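Local coordinates for protein DNA replication factor Cdt1 (Mus musculus, PDB 3A4C) that licenses DNA replication by cooperating with CDC6 and the origin recognition complex to load MCM complexes onto DNA, and also promotes stable kinetochore-microtubule attachment in mitosis, at residues V21-N24 with V25-E29; R42-S46 with C47-L51; E55-K58 with H59-L63. All coordinates share one frame; numbering follows the deposited sequence.

Overall arrangement
All three contacts are local, and they follow one another along the chain without nesting or crossing. Contact 1 covers the last turns of helix 3-27 and the exit toward strand 33-35. Contact 2 closes the bend after helix 36-45, where the chain turns toward helix 53-66. Contact 3 lies within helix 53-66. Contacts 1 and 2 are joined by a salt bridge from Glu29 to Arg42 and by packing of Leu22 on Met43 and Val21 on Ser46. Contacts 2 and 3 meet through Met43 on Leu60, Val44 on Met56 and Leu51 on His59. Leu22 also touches Leu63. Together they join helices 3-27, 36-45 and 53-66 of this C-terminal winged-helix domain of Cdt1.

Contact 1 of 3, residues V21-N24 with V25-E29; sequences VLRN and VFVSE
Leu22 and Phe26 lie side by side on one face of helix 3-27 and point the same way. Leu22 CG stands anti to the backbone N (chi1 178°), and chi2 of 56° brings Leu22 CD1 to the CD1-CE1 side of the Phe26 ring. Leu22 CD1 is 3.7 Å from Phe26 CE1 and almost as near to Phe26 CD1. Leu22 O also lies at the ring edge, in its plane, 3.5 Å from Phe26 CD1. The same oxygen accepts the backbone N-H of Phe26. The two valines repeat one geometry. In each, CG2 sits beside its own backbone N and lies against the carbonyl oxygen four residues back. Val25 CG2 is 3.4 Å from Val21 O, and Val27 CG2 is 3.3 Å from Arg23 O. Arg23 touches Val27 loosely, with Arg23 CD 4.3 Å from Val27 CG2. The bond from Val27 N to Arg23 O is 2.8 Å long. The last bond between the two segments, Ser28 N to Asn24 O, is longer, at 3.2 Å, and is more bent. Leu22 and Phe26 face Val39 of helix 36-45 and Leu84 of strand 79-84. This is i to i+4 packing on the inner face of the first helix of a winged-helix fold.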
loop_
_atom_site.group_PDB
_atom_site.type_symbol
_atom_site.label_atom_id
_atom_site.label_comp_id
_atom_site.label_asym_id
_atom_site.label_seq_id
_atom_site.Cartn_x
_atom_site.Cartn_y
_atom_site.Cartn_z
ATOM N N VAL A 21 -0.927 4.010 -7.198
ATOM C CA VAL A 21 -1.333 5.289 -6.622
ATOM C C VAL A 21 -0.294 5.710 -5.583
ATOM O O VAL A 21 0.152 6.853 -5.558
ATOM C CB VAL A 21 -2.728 5.220 -5.953
ATOM C CG1 VAL A 21 -3.044 6.533 -5.227
ATOM C CG2 VAL A 21 -3.813 4.933 -6.988
ATOM N N LEU A 22 0.095 4.777 -4.724
ATOM C CA LEU A 22 1.139 5.059 -3.739
ATOM C C LEU A 22 2.431 5.548 -4.403
ATOM O O LEU A 22 3.028 6.548 -3.989
ATOM C CB LEU A 22 1.434 3.795 -2.929
ATOM C CG LEU A 22 2.543 3.928 -1.891
ATOM C CD1 LEU A 22 2.202 5.063 -0.951
ATOM C CD2 LEU A 22 2.721 2.622 -1.118
ATOM N N ARG A 23 2.884 4.833 -5.428
ATOM C CA ARG A 23 4.132 5.221 -6.068
ATOM C C ARG A 23 4.028 6.624 -6.664
ATOM O O ARG A 23 4.953 7.423 -6.562
ATOM C CB ARG A 23 4.561 4.226 -7.146
ATOM C CG ARG A 23 6.024 4.437 -7.521
ATOM C CD ARG A 23 6.277 4.268 -8.991
ATOM N NE ARG A 23 5.146 4.721 -9.795
ATOM C CZ ARG A 23 5.102 4.619 -11.117
ATOM N NH1 ARG A 23 6.134 4.094 -11.762
ATOM N NH2 ARG A 23 4.036 5.033 -11.791
ATOM N N ASN A 24 2.895 6.921 -7.283
ATOM C CA ASN A 24 2.692 8.246 -7.863
ATOM C C ASN A 24 2.688 9.374 -6.840
ATOM O O ASN A 24 3.180 10.466 -7.116
ATOM C CB ASN A 24 1.427 8.273 -8.707
ATOM C CG ASN A 24 1.674 7.760 -10.111
ATOM O OD1 ASN A 24 0.940 8.080 -11.045
ATOM N ND2 ASN A 24 2.724 6.969 -10.266
ATOM N N VAL A 25 2.128 9.111 -5.664
ATOM C CA VAL A 25 2.171 10.081 -4.572
ATOM C C VAL A 25 3.620 10.384 -4.196
ATOM O O VAL A 25 3.998 11.544 -3.999
ATOM C CB VAL A 25 1.399 9.574 -3.339
ATOM C CG1 VAL A 25 1.779 10.381 -2.084
ATOM C CG2 VAL A 25 -0.098 9.658 -3.600
ATOM N N PHE A 26 4.436 9.341 -4.111
ATOM C CA PHE A 26 5.835 9.540 -3.767
ATOM C C PHE A 26 6.655 10.147 -4.900
ATOM O O PHE A 26 7.597 10.884 -4.646
ATOM C CB PHE A 26 6.472 8.254 -3.232
ATOM C CG PHE A 26 6.267 8.070 -1.762
ATOM C CD1 PHE A 26 5.084 7.545 -1.277
ATOM C CD2 PHE A 26 7.239 8.476 -0.858
ATOM C CE1 PHE A 26 4.888 7.397 0.091
ATOM C CE2 PHE A 26 7.051 8.327 0.507
ATOM C CZ PHE A 26 5.876 7.789 0.981
ATOM N N VAL A 27 6.297 9.849 -6.141
ATOM C CA VAL A 27 6.973 10.472 -7.280
ATOM C C VAL A 27 6.795 11.987 -7.265
ATOM O O VAL A 27 7.697 12.739 -7.629
ATOM C CB VAL A 27 6.496 9.881 -8.617
ATOM C CG1 VAL A 27 6.832 10.821 -9.775
ATOM C CG2 VAL A 27 7.135 8.521 -8.825
ATOM N N SER A 28 5.630 12.426 -6.811
ATOM C CA SER A 28 5.308 13.844 -6.768
ATOM C C SER A 28 5.825 14.513 -5.501
ATOM O O SER A 28 5.721 15.728 -5.352
ATOM C CB SER A 28 3.793 14.035 -6.860
ATOM O OG SER A 28 3.447 15.400 -6.731
ATOM N N GLU A 29 6.373 13.724 -4.582
ATOM C CA GLU A 29 6.852 14.268 -3.319
ATOM C C GLU A 29 8.378 14.314 -3.306
ATOM O O GLU A 29 9.033 13.316 -3.583
ATOM C CB GLU A 29 6.337 13.426 -2.147
ATOM C CG GLU A 29 6.912 13.826 -0.793
ATOM C CD GLU A 29 6.678 15.285 -0.488
ATOM O OE1 GLU A 29 7.671 16.039 -0.421
ATOM O OE2 GLU A 29 5.503 15.680 -0.331
#

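Contact 2 of 3, residues R42-S46 with C47-L51; sequences RMVDS and CQTAL
After helix 36-45 the backbone opens at Cys47 into an extended conformation (phi -150°, psi 176°), which carries residues 47-51 back past the last turn. Val44 and Thr49 meet on the inside of this bend. Thr49 CG2 reaches the helix backbone and lies 3.8 Å from Val44 O and 3.9 Å from Val44 CA. Val44 in turn places CG1 against the far end of the loop, 3.7 Å from Leu51 O. These contacts are made by methyl groups on backbone atoms; no clear hydrogen bond joins the two segments. Cys47 sits where the chain changes direction. Its sulfur lies between its own backbone N and carbonyl carbon (chi1 64°), and this brings Cys47 SG to 3.6 Å from Met43 O. Met43 O accepts the backbone N-H of Ser46.

The bend links the second helix of the winged-helix domain to the third, helix 53-66, within the helix-turn-helix part of the fold. Two hydroxyl groups make bonds within it. Ser46 OG stands beside its own N and donates to Arg42 O at 2.7 Å, from a position tilted well out of the carbonyl plane. It therefore adds a side-chain bond to the final helix turn. Thr49 OG1 accepts from Leu51 N at 3.0 Å and forms an ST turn. The turn comes just before helix 53-66. With OG1 anti to the backbone N, CG2 then falls between the backbone N and the carbonyl carbon and meets Val44. Ser46 also packs on Val25 of helix 3-27.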
loop_
_atom_site.group_PDB
_atom_site.type_symbol
_atom_site.label_atom_id
_atom_site.label_comp_id
_atom_site.label_asym_id
_atom_site.label_seq_id
_atom_site.Cartn_x
_atom_site.Cartn_y
_atom_site.Cartn_z
ATOM N N ARG A 42 -3.525 11.607 0.746
ATOM C CA ARG A 42 -3.148 11.815 -0.645
ATOM C C ARG A 42 -3.630 10.674 -1.544
ATOM O O ARG A 42 -4.032 10.897 -2.684
ATOM C CB ARG A 42 -1.637 11.993 -0.760
ATOM C CG ARG A 42 -1.177 13.297 -0.163
ATOM C CD ARG A 42 0.290 13.557 -0.405
ATOM N NE ARG A 42 0.739 14.668 0.431
ATOM C CZ ARG A 42 1.972 15.156 0.432
ATOM N NH1 ARG A 42 2.887 14.655 -0.381
ATOM N NH2 ARG A 42 2.286 16.149 1.245
ATOM N N MET A 43 -3.591 9.452 -1.028
ATOM C CA MET A 43 -4.013 8.308 -1.821
ATOM C C MET A 43 -5.514 8.330 -2.075
ATOM O O MET A 43 -5.956 8.132 -3.196
ATOM C CB MET A 43 -3.609 7.003 -1.141
ATOM C CG MET A 43 -2.112 6.721 -1.270
ATOM S SD MET A 43 -1.676 5.139 -0.567
ATOM C CE MET A 43 -2.297 4.023 -1.839
ATOM N N VAL A 44 -6.309 8.572 -1.042
ATOM C CA VAL A 44 -7.747 8.619 -1.262
ATOM C C VAL A 44 -8.104 9.757 -2.220
ATOM O O VAL A 44 -9.015 9.629 -3.029
ATOM C CB VAL A 44 -8.538 8.728 0.050
ATOM C CG1 VAL A 44 -8.313 7.479 0.906
ATOM C CG2 VAL A 44 -8.159 9.989 0.808
ATOM N N ASP A 45 -7.369 10.864 -2.148
ATOM C CA ASP A 45 -7.660 12.014 -3.011
ATOM C C ASP A 45 -7.141 11.849 -4.436
ATOM O O ASP A 45 -7.465 12.654 -5.309
ATOM C CB ASP A 45 -7.024 13.272 -2.446
ATOM C CG ASP A 45 -7.744 13.810 -1.244
ATOM O OD1 ASP A 45 -8.748 13.209 -0.807
ATOM O OD2 ASP A 45 -7.292 14.859 -0.744
ATOM N N SER A 46 -6.321 10.834 -4.669
ATOM C CA SER A 46 -5.632 10.682 -5.954
ATOM C C SER A 46 -6.347 9.760 -6.935
ATOM O O SER A 46 -5.934 9.618 -8.086
ATOM C CB SER A 46 -4.207 10.161 -5.730
ATOM O OG SER A 46 -3.364 11.198 -5.269
ATOM N N CYS A 47 -7.406 9.118 -6.478
ATOM C CA CYS A 47 -8.115 8.180 -7.331
ATOM C C CYS A 47 -9.580 8.162 -6.931
ATOM O O CYS A 47 -9.976 8.833 -5.977
ATOM C CB CYS A 47 -7.473 6.790 -7.260
ATOM S SG CYS A 47 -7.567 6.029 -5.632
ATOM N N GLN A 48 -10.396 7.416 -7.666
ATOM C CA GLN A 48 -11.828 7.413 -7.403
ATOM C C GLN A 48 -12.276 6.344 -6.397
ATOM O O GLN A 48 -13.388 5.833 -6.485
ATOM C CB GLN A 48 -12.590 7.246 -8.721
ATOM C CG GLN A 48 -12.455 8.455 -9.623
ATOM C CD GLN A 48 -13.111 8.243 -10.966
ATOM O OE1 GLN A 48 -14.266 8.609 -11.164
ATOM N NE2 GLN A 48 -12.384 7.631 -11.888
ATOM N N THR A 49 -11.425 6.042 -5.423
ATOM C CA THR A 49 -11.646 4.905 -4.526
ATOM C C THR A 49 -12.840 4.999 -3.568
ATOM O O THR A 49 -13.223 6.078 -3.126
ATOM C CB THR A 49 -10.405 4.636 -3.684
ATOM O OG1 THR A 49 -10.705 3.625 -2.715
ATOM C CG2 THR A 49 -9.960 5.914 -2.968
ATOM N N ALA A 50 -13.402 3.840 -3.227
ATOM C CA ALA A 50 -14.529 3.767 -2.293
ATOM C C ALA A 50 -14.066 3.758 -0.834
ATOM O O ALA A 50 -14.875 3.616 0.083
ATOM C CB ALA A 50 -15.369 2.528 -2.583
ATOM N N LEU A 51 -12.766 3.922 -0.624
ATOM C CA LEU A 51 -12.173 3.764 0.708
ATOM C C LEU A 51 -12.055 5.059 1.510
ATOM O O LEU A 51 -11.726 6.112 0.967
ATOM C CB LEU A 51 -10.786 3.131 0.576
ATOM C CG LEU A 51 -10.694 1.734 -0.038
ATOM C CD1 LEU A 51 -9.250 1.318 -0.144
ATOM C CD2 LEU A 51 -11.477 0.732 0.799
#

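Contact 3 of 3, residues E55-K58 with H59-L63; sequences EMEK and HLVLL
His59 CG stands beside its own backbone N (chi1 -71°), and chi2 of 70° turns ND1 back toward Glu55 O, one turn earlier in helix 53-66. Helix 53-66 is the third helix of the winged-helix domain. The ring N-H meets the oxygen almost straight, at 2.7 Å and 166°. The oxygen lies in the plane of the imidazole, but ND1 sits above the plane of the carbonyl. His59 N donates to the same oxygen from the opposite face, at 3.2 Å. Glu55 O is thus gripped twice by one residue. On the other side of the ring, NE2 bonds to Arg14 of helix 3-27, so both ring nitrogens are held and the ring rotation is fixed. Met56 has CG anti to its N and bends at both later torsions. Its chain crosses Leu60 obliquely, with CG and SD each 3.8 Å from Leu60 CD1. Leu60 also packs on Met36 and Val39 of helix 36-45. On another face, Val61 CG2 comes to 3.4 Å from Glu57 O, which also accepts Val61 N. Leu60 CD1 lies closer still to a carbonyl, 3.2 Å from Met56 O.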
loop_
_atom_site.group_PDB
_atom_site.type_symbol
_atom_site.label_atom_id
_atom_site.label_comp_id
_atom_site.label_asym_id
_atom_site.label_seq_id
_atom_site.Cartn_x
_atom_site.Cartn_y
_atom_site.Cartn_z
ATOM N N GLU A 55 -9.647 3.043 6.046
ATOM C CA GLU A 55 -9.631 1.825 5.246
ATOM C C GLU A 55 -8.414 1.792 4.337
ATOM O O GLU A 55 -7.855 0.737 4.092
ATOM C CB GLU A 55 -10.916 1.693 4.428
ATOM C CG GLU A 55 -12.148 1.427 5.275
ATOM C CD GLU A 55 -13.449 1.695 4.537
ATOM O OE1 GLU A 55 -14.507 1.221 5.001
ATOM O OE2 GLU A 55 -13.419 2.385 3.499
ATOM N N MET A 56 -8.014 2.953 3.831
ATOM C CA MET A 56 -6.789 3.061 3.042
ATOM C C MET A 56 -5.576 2.652 3.885
ATOM O O MET A 56 -4.699 1.923 3.415
ATOM C CB MET A 56 -6.630 4.487 2.501
ATOM C CG MET A 56 -5.473 4.676 1.529
ATOM S SD MET A 56 -5.618 3.654 0.043
ATOM C CE MET A 56 -6.920 4.514 -0.850
ATOM N N GLU A 57 -5.528 3.104 5.132
ATOM C CA GLU A 57 -4.417 2.724 6.002
ATOM C C GLU A 57 -4.317 1.214 6.089
ATOM O O GLU A 57 -3.232 0.651 6.034
ATOM C CB GLU A 57 -4.566 3.300 7.413
ATOM C CG GLU A 57 -3.433 2.861 8.334
ATOM C CD GLU A 57 -3.463 3.546 9.682
ATOM O OE1 GLU A 57 -2.415 4.078 10.103
ATOM O OE2 GLU A 57 -4.530 3.551 10.320
ATOM N N LYS A 58 -5.461 0.559 6.234
ATOM C CA LYS A 58 -5.485 -0.894 6.312
ATOM C C LYS A 58 -4.857 -1.533 5.067
ATOM O O LYS A 58 -4.101 -2.493 5.174
ATOM C CB LYS A 58 -6.916 -1.389 6.507
ATOM C CG LYS A 58 -7.479 -1.140 7.908
ATOM C CD LYS A 58 -8.934 -1.597 7.979
ATOM C CE LYS A 58 -9.604 -1.145 9.267
ATOM N NZ LYS A 58 -8.927 -1.724 10.457
ATOM N N HIS A 59 -5.159 -0.989 3.892
ATOM C CA HIS A 59 -4.592 -1.520 2.646
ATOM C C HIS A 59 -3.099 -1.270 2.531
ATOM O O HIS A 59 -2.368 -2.094 1.984
ATOM C CB HIS A 59 -5.302 -0.933 1.427
ATOM C CG HIS A 59 -6.691 -1.445 1.248
ATOM N ND1 HIS A 59 -7.722 -1.101 2.095
ATOM C CD2 HIS A 59 -7.219 -2.291 0.332
ATOM C CE1 HIS A 59 -8.828 -1.708 1.703
ATOM N NE2 HIS A 59 -8.549 -2.438 0.637
ATOM N N LEU A 60 -2.660 -0.109 2.996
ATOM C CA LEU A 60 -1.240 0.225 2.970
ATOM C C LEU A 60 -0.465 -0.712 3.871
ATOM O O LEU A 60 0.652 -1.095 3.553
ATOM C CB LEU A 60 -1.008 1.660 3.445
ATOM C CG LEU A 60 -0.975 2.751 2.377
ATOM C CD1 LEU A 60 -2.219 2.669 1.540
ATOM C CD2 LEU A 60 -0.853 4.114 3.029
ATOM N N VAL A 61 -1.052 -1.048 5.017
ATOM C CA VAL A 61 -0.417 -1.986 5.932
ATOM C C VAL A 61 -0.321 -3.368 5.295
ATOM O O VAL A 61 0.697 -4.046 5.423
ATOM C CB VAL A 61 -1.170 -2.069 7.266
ATOM C CG1 VAL A 61 -0.722 -3.297 8.046
ATOM C CG2 VAL A 61 -0.929 -0.798 8.088
ATOM N N LEU A 62 -1.374 -3.792 4.601
ATOM C CA LEU A 62 -1.318 -5.056 3.861
ATOM C C LEU A 62 -0.178 -5.035 2.850
ATOM O O LEU A 62 0.554 -6.006 2.701
ATOM C CB LEU A 62 -2.635 -5.316 3.132
ATOM C CG LEU A 62 -3.862 -5.646 3.975
ATOM C CD1 LEU A 62 -4.981 -6.166 3.052
ATOM C CD2 LEU A 62 -3.516 -6.683 5.021
ATOM N N LEU A 63 -0.026 -3.912 2.159
ATOM C CA LEU A 63 1.034 -3.755 1.168
ATOM C C LEU A 63 2.413 -3.841 1.828
ATOM O O LEU A 63 3.355 -4.429 1.281
ATOM C CB LEU A 63 0.858 -2.392 0.501
ATOM C CG LEU A 63 1.113 -2.123 -0.976
ATOM C CD1 LEU A 63 0.777 -3.320 -1.881
ATOM C CD2 LEU A 63 0.309 -0.877 -1.357
#